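Local coordinates for protein HTH-type transcriptional regulator AscG (Escherichia coli, PDB 3BRQ) that represses transcription of the cryptic asc operon as a sequence-specific DNA-binding regulator of the LacI family, at residues B[139-145]-B[201-207]; B[128-132]-B[163-168]. All blocks are in the same frame, centred on the assembly; numbering follows the deposited sequence.

Both contacts belong to the second of the two alpha/beta subdomains that make up the LacI-type, periplasmic-binding-protein-like core. Contact 1 pairs two neighbouring parallel strands of its sheet; contact 2 packs two helices, 123-136 and 152-167, that precede and follow strand 142-145 in the chain. Their centres lie about 11 Å apart, and they meet at Val131, whose CG1 is 3.9 Å from Ile142 CD1 and whose CG2 is 4.1 Å from Val205 CG2. Helix 123-136 thus lies between the strand pair of contact 1 and helix 152-167, touching both. A bound sodium ion is about 11 Å from the side chain of Ser207, at the end of contact 1.

Contact 1: residues B[139-145]-B[201-207]; sequences HQEIAFL and FSALVAS
Residues 142-145 and 203-206 are extended, neighbouring parallel strands, their axes 4.5 Å apart and inclined by 20°. The register pairs Ile142 with Ala203, Ala143 with Leu204, Phe144 with Val205 and Leu145 with Ala206. The ladder runs Ser202 N to Glu141 O (3.0 Å), Ala143 N to Ala203 O, Val205 N to Ala143 O and Leu145 N to Val205 O (each 2.9 Å). At its end Leu145 O accepts from both Ser207 N (2.9 Å) and Ser207 OG (2.8 Å; chi1 m). At the start, His139 (m, chi2 -73°) brings ND1 to 2.5 Å from Ser202 OG (chi1 p), a short hydrogen bond, and lays its ring face on Ala203 CB. A water joins Ser202 OG (2.5 Å) to Glu141 N (3.2 Å). On one face, Ile142 (mt) puts CG2 4.0 Å from CG2 of Val205 (t), while Phe144 (t, chi2 86°) sets CE1 3.7 Å from Val205 CG1. On the other, Phe201 (p, chi2 93°) turns its ring face to Ala143 CB, 4.0 Å from the centroid; Leu204 (t, chi2 105°) reaches Leu145 (chi1 -92°, chi2 46°), CD1 to CD1 3.3 Å. This is the parallel core of a Rossmann-like sheet: helix 123-136 covers the Ile142-Val205 face, helices 184-197 and 209-221 the Leu145-Leu204 face, and strands 177-178 and 231-235 flank the pair.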
loop_
_atom_site.group_PDB
_atom_site.type_symbol
_atom_site.label_atom_id
_atom_site.label_comp_id
_atom_site.label_asym_id
_atom_site.label_seq_id
_atom_site.Cartn_x
_atom_site.Cartn_y
_atom_site.Cartn_z
ATOM N N HIS B 139 10.414 -30.430 6.312
ATOM C CA HIS B 139 8.963 -30.249 6.473
ATOM C C HIS B 139 8.206 -31.084 5.477
ATOM O O HIS B 139 8.286 -30.808 4.297
ATOM C CB HIS B 139 8.610 -28.783 6.277
ATOM C CG HIS B 139 9.065 -27.894 7.389
ATOM N ND1 HIS B 139 8.463 -27.889 8.627
ATOM C CD2 HIS B 139 10.045 -26.964 7.447
ATOM C CE1 HIS B 139 9.049 -26.993 9.398
ATOM N NE2 HIS B 139 9.989 -26.395 8.695
ATOM N N GLN B 140 7.482 -32.101 5.934
ATOM C CA GLN B 140 6.679 -32.933 5.041
ATOM C C GLN B 140 5.179 -32.515 5.004
ATOM O O GLN B 140 4.472 -32.858 4.066
ATOM C CB GLN B 140 6.776 -34.425 5.426
ATOM C CG GLN B 140 8.181 -35.108 5.339
ATOM C CD GLN B 140 8.673 -35.258 3.915
ATOM O OE1 GLN B 140 9.586 -34.531 3.476
ATOM N NE2 GLN B 140 8.058 -36.196 3.163
ATOM N N GLU B 141 4.706 -31.808 6.030
ATOM C CA GLU B 141 3.288 -31.496 6.149
ATOM C C GLU B 141 3.227 -29.970 6.166
ATOM O O GLU B 141 3.555 -29.305 7.170
ATOM C CB GLU B 141 2.708 -32.129 7.421
ATOM C CG GLU B 141 2.878 -33.649 7.482
ATOM C CD GLU B 141 2.509 -34.192 8.862
ATOM O OE1 GLU B 141 3.430 -34.399 9.680
ATOM O OE2 GLU B 141 1.294 -34.387 9.138
ATOM N N ILE B 142 2.854 -29.426 5.009
ATOM C CA ILE B 142 2.929 -27.996 4.797
ATOM C C ILE B 142 1.524 -27.482 4.441
ATOM O O ILE B 142 0.929 -27.979 3.477
ATOM C CB ILE B 142 3.941 -27.651 3.623
ATOM C CG1 ILE B 142 5.334 -28.269 3.893
ATOM C CG2 ILE B 142 3.975 -26.162 3.395
ATOM C CD1 ILE B 142 6.349 -28.164 2.706
ATOM N N ALA B 143 1.023 -26.521 5.221
ATOM C CA ALA B 143 -0.217 -25.799 4.912
ATOM C C ALA B 143 -0.016 -24.681 3.877
ATOM O O ALA B 143 1.076 -24.160 3.719
ATOM C CB ALA B 143 -0.843 -25.248 6.203
ATOM N N PHE B 144 -1.061 -24.312 3.156
ATOM C CA PHE B 144 -0.976 -23.278 2.173
ATOM C C PHE B 144 -2.245 -22.398 2.243
ATOM O O PHE B 144 -3.376 -22.890 2.202
ATOM C CB PHE B 144 -0.825 -23.865 0.763
ATOM C CG PHE B 144 -0.458 -22.853 -0.276
ATOM C CD1 PHE B 144 0.907 -22.498 -0.508
ATOM C CD2 PHE B 144 -1.463 -22.249 -1.057
ATOM C CE1 PHE B 144 1.235 -21.534 -1.507
ATOM C CE2 PHE B 144 -1.139 -21.317 -2.068
ATOM C CZ PHE B 144 0.220 -20.973 -2.310
ATOM N N LEU B 145 -2.014 -21.093 2.418
ATOM C CA LEU B 145 -3.050 -20.085 2.297
ATOM C C LEU B 145 -3.047 -19.372 0.936
ATOM O O LEU B 145 -2.119 -18.632 0.604
ATOM C CB LEU B 145 -2.872 -19.027 3.388
ATOM C CG LEU B 145 -3.579 -19.130 4.743
ATOM C CD1 LEU B 145 -3.469 -20.487 5.293
ATOM C CD2 LEU B 145 -2.977 -18.099 5.726
ATOM N N PHE B 201 0.275 -29.880 10.643
ATOM C CA PHE B 201 1.255 -29.284 9.776
ATOM C C PHE B 201 2.403 -28.653 10.591
ATOM O O PHE B 201 2.152 -28.134 11.692
ATOM C CB PHE B 201 0.561 -28.288 8.804
ATOM C CG PHE B 201 -0.221 -27.168 9.496
ATOM C CD1 PHE B 201 0.392 -25.963 9.753
ATOM C CD2 PHE B 201 -1.567 -27.349 9.863
ATOM C CE1 PHE B 201 -0.275 -24.953 10.373
ATOM C CE2 PHE B 201 -2.273 -26.336 10.504
ATOM C CZ PHE B 201 -1.620 -25.134 10.748
ATOM N N SER B 202 3.631 -28.674 10.051
ATOM C CA SER B 202 4.811 -28.040 10.686
ATOM C C SER B 202 5.199 -26.692 10.062
ATOM O O SER B 202 5.983 -25.920 10.638
ATOM C CB SER B 202 6.042 -28.995 10.745
ATOM O OG SER B 202 6.551 -29.328 9.443
ATOM N N ALA B 203 4.623 -26.376 8.904
ATOM C CA ALA B 203 4.956 -25.131 8.243
ATOM C C ALA B 203 3.722 -24.623 7.502
ATOM O O ALA B 203 2.897 -25.425 7.082
ATOM C CB ALA B 203 6.168 -25.328 7.264
ATOM N N LEU B 204 3.609 -23.300 7.376
ATOM C CA LEU B 204 2.509 -22.656 6.654
ATOM C C LEU B 204 3.081 -21.663 5.633
ATOM O O LEU B 204 3.879 -20.751 5.998
ATOM C CB LEU B 204 1.569 -21.885 7.626
ATOM C CG LEU B 204 0.584 -21.000 6.819
ATOM C CD1 LEU B 204 -0.765 -21.588 6.807
ATOM C CD2 LEU B 204 0.526 -19.572 7.343
ATOM N N VAL B 205 2.653 -21.805 4.373
ATOM C CA VAL B 205 3.045 -20.837 3.311
ATOM C C VAL B 205 1.816 -19.987 3.040
ATOM O O VAL B 205 0.787 -20.540 2.636
ATOM C CB VAL B 205 3.522 -21.564 2.024
ATOM C CG1 VAL B 205 3.851 -20.566 0.909
ATOM C CG2 VAL B 205 4.777 -22.417 2.345
ATOM N N ALA B 206 1.890 -18.667 3.347
ATOM C CA ALA B 206 0.802 -17.721 3.043
ATOM C C ALA B 206 1.147 -17.017 1.756
ATOM O O ALA B 206 2.273 -16.595 1.581
ATOM C CB ALA B 206 0.640 -16.664 4.156
ATOM N N SER B 207 0.149 -16.820 0.885
ATOM C CA SER B 207 0.381 -16.236 -0.417
ATOM C C SER B 207 0.680 -14.739 -0.373
ATOM O O SER B 207 1.103 -14.196 -1.392
ATOM C CB SER B 207 -0.752 -16.593 -1.401
ATOM O OG SER B 207 -0.673 -17.976 -1.737
HETATM O O HOH W 1 6.311 -31.757 8.747
#

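Contact 2: residues B[128-132]-B[163-168]; sequences FNAVA and DALAQH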
loop_
_atom_site.group_PDB
_atom_site.type_symbol
_atom_site.label_atom_id
_atom_site.label_comp_id
_atom_site.label_asym_id
_atom_site.label_seq_id
_atom_site.Cartn_x
_atom_site.Cartn_y
_atom_site.Cartn_z
ATOM N N PHE B 128 7.319 -22.648 -5.808
ATOM C CA PHE B 128 7.967 -23.971 -5.827
ATOM C C PHE B 128 9.247 -23.893 -5.015
ATOM O O PHE B 128 9.440 -24.718 -4.142
ATOM C CB PHE B 128 8.304 -24.381 -7.244
ATOM C CG PHE B 128 8.884 -25.790 -7.355
ATOM C CD1 PHE B 128 8.118 -26.819 -7.841
ATOM C CD2 PHE B 128 10.208 -26.047 -6.992
ATOM C CE1 PHE B 128 8.672 -28.123 -7.977
ATOM C CE2 PHE B 128 10.775 -27.324 -7.102
ATOM C CZ PHE B 128 9.998 -28.361 -7.585
ATOM N N ASN B 129 10.055 -22.837 -5.233
ATOM C CA ASN B 129 11.346 -22.692 -4.522
ATOM C C ASN B 129 11.228 -22.532 -3.029
ATOM O O ASN B 129 12.008 -23.118 -2.308
ATOM C CB ASN B 129 12.160 -21.508 -5.045
ATOM C CG ASN B 129 12.681 -21.718 -6.406
ATOM O OD1 ASN B 129 12.659 -22.824 -6.974
ATOM N ND2 ASN B 129 13.139 -20.641 -6.976
ATOM N N ALA B 130 10.254 -21.746 -2.565
ATOM C CA ALA B 130 10.028 -21.555 -1.112
ATOM C C ALA B 130 9.534 -22.856 -0.443
ATOM O O ALA B 130 10.073 -23.307 0.558
ATOM C CB ALA B 130 9.053 -20.362 -0.879
ATOM N N VAL B 131 8.572 -23.521 -1.069
ATOM C CA VAL B 131 8.089 -24.799 -0.588
ATOM C C VAL B 131 9.207 -25.879 -0.590
ATOM O O VAL B 131 9.334 -26.636 0.392
ATOM C CB VAL B 131 6.813 -25.276 -1.361
ATOM C CG1 VAL B 131 6.330 -26.699 -0.901
ATOM C CG2 VAL B 131 5.680 -24.233 -1.240
ATOM N N ALA B 132 10.001 -25.940 -1.652
ATOM C CA ALA B 132 11.090 -26.941 -1.773
ATOM C C ALA B 132 12.116 -26.741 -0.667
ATOM O O ALA B 132 12.671 -27.708 -0.143
ATOM C CB ALA B 132 11.763 -26.879 -3.144
ATOM N N ASP B 163 3.062 -28.412 -7.155
ATOM C CA ASP B 163 4.204 -29.026 -7.925
ATOM C C ASP B 163 5.376 -29.425 -7.024
ATOM O O ASP B 163 5.959 -30.481 -7.225
ATOM C CB ASP B 163 4.668 -28.106 -9.062
ATOM C CG ASP B 163 5.584 -28.831 -10.119
ATOM O OD1 ASP B 163 5.444 -30.061 -10.395
ATOM O OD2 ASP B 163 6.428 -28.125 -10.708
ATOM N N ALA B 164 5.741 -28.570 -6.064
ATOM C CA ALA B 164 6.783 -28.873 -5.083
ATOM C C ALA B 164 6.474 -30.109 -4.238
ATOM O O ALA B 164 7.347 -30.985 -4.093
ATOM C CB ALA B 164 7.094 -27.634 -4.180
ATOM N N LEU B 165 5.236 -30.236 -3.743
ATOM C CA LEU B 165 4.846 -31.487 -3.093
ATOM C C LEU B 165 4.976 -32.695 -4.034
ATOM O O LEU B 165 5.561 -33.713 -3.669
ATOM C CB LEU B 165 3.396 -31.459 -2.634
ATOM C CG LEU B 165 2.908 -30.421 -1.647
ATOM C CD1 LEU B 165 1.555 -30.855 -1.064
ATOM C CD2 LEU B 165 3.932 -30.150 -0.573
ATOM N N ALA B 166 4.404 -32.594 -5.216
ATOM C CA ALA B 166 4.312 -33.799 -6.082
ATOM C C ALA B 166 5.744 -34.253 -6.505
ATOM O O ALA B 166 6.064 -35.477 -6.493
ATOM C CB ALA B 166 3.459 -33.513 -7.304
ATOM N N GLN B 167 6.585 -33.276 -6.857
ATOM C CA GLN B 167 7.993 -33.543 -7.208
ATOM C C GLN B 167 8.838 -34.125 -6.072
ATOM O O GLN B 167 9.836 -34.778 -6.335
ATOM C CB GLN B 167 8.674 -32.299 -7.779
ATOM C CG GLN B 167 8.286 -31.974 -9.220
ATOM C CD GLN B 167 9.295 -31.046 -9.897
ATOM O OE1 GLN B 167 10.519 -31.226 -9.770
ATOM N NE2 GLN B 167 8.787 -30.049 -10.636
ATOM N N HIS B 168 8.436 -33.923 -4.821
ATOM C CA HIS B 168 9.140 -34.519 -3.684
ATOM C C HIS B 168 8.426 -35.732 -3.112
ATOM O O HIS B 168 8.737 -36.165 -2.017
ATOM C CB HIS B 168 9.359 -33.496 -2.578
ATOM C CG HIS B 168 10.271 -32.372 -2.951
ATOM N ND1 HIS B 168 9.882 -31.335 -3.775
ATOM C CD2 HIS B 168 11.552 -32.104 -2.589
ATOM C CE1 HIS B 168 10.884 -30.484 -3.911
ATOM N NE2 HIS B 168 11.910 -30.931 -3.207
#
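Helices 123-136 and 152-167 pack at 49°, their axes 9.1 Å apart over these segments, through an interface of mainly apolar and aromatic contacts. At Asp163 the carboxylate OD2 approaches Phe128 CE1 to 3.5 Å. Ala164 is the centre of the contact: its CB sits over the face of the Phe128 ring, 4.1 Å from the centroid in a CH-pi contact, and lies 3.5 Å from Val131 CG1. The small methyl lets the helices come close, with the CA atoms of Phe128 and Ala164 5.1 Å apart. Leu165 starts away from the partner helix, yet its CD2 comes within 4.2 Å of Val131 CG1. One turn after Asp163, Gln167 places NE2 3.3 Å from Phe128 CE1 and donates weak hydrogen bonds to Asp163 OD1 (3.4 Å) and OD2 (3.0 Å). His168, the first residue to leave helical geometry, folds back so that ND1 donates to Ala164 O (2.6 Å), which holds the imidazole beside Ala132, CE1 to CB 3.8 Å. Its ring also touches Ile135 and Asn136 farther along helix 123-136, while Leu165 packs on Ile170 and Leu172. The two helices flank strand 142-145 in sequence, and Val131 carries the packing on to that strand and to strand 203-206.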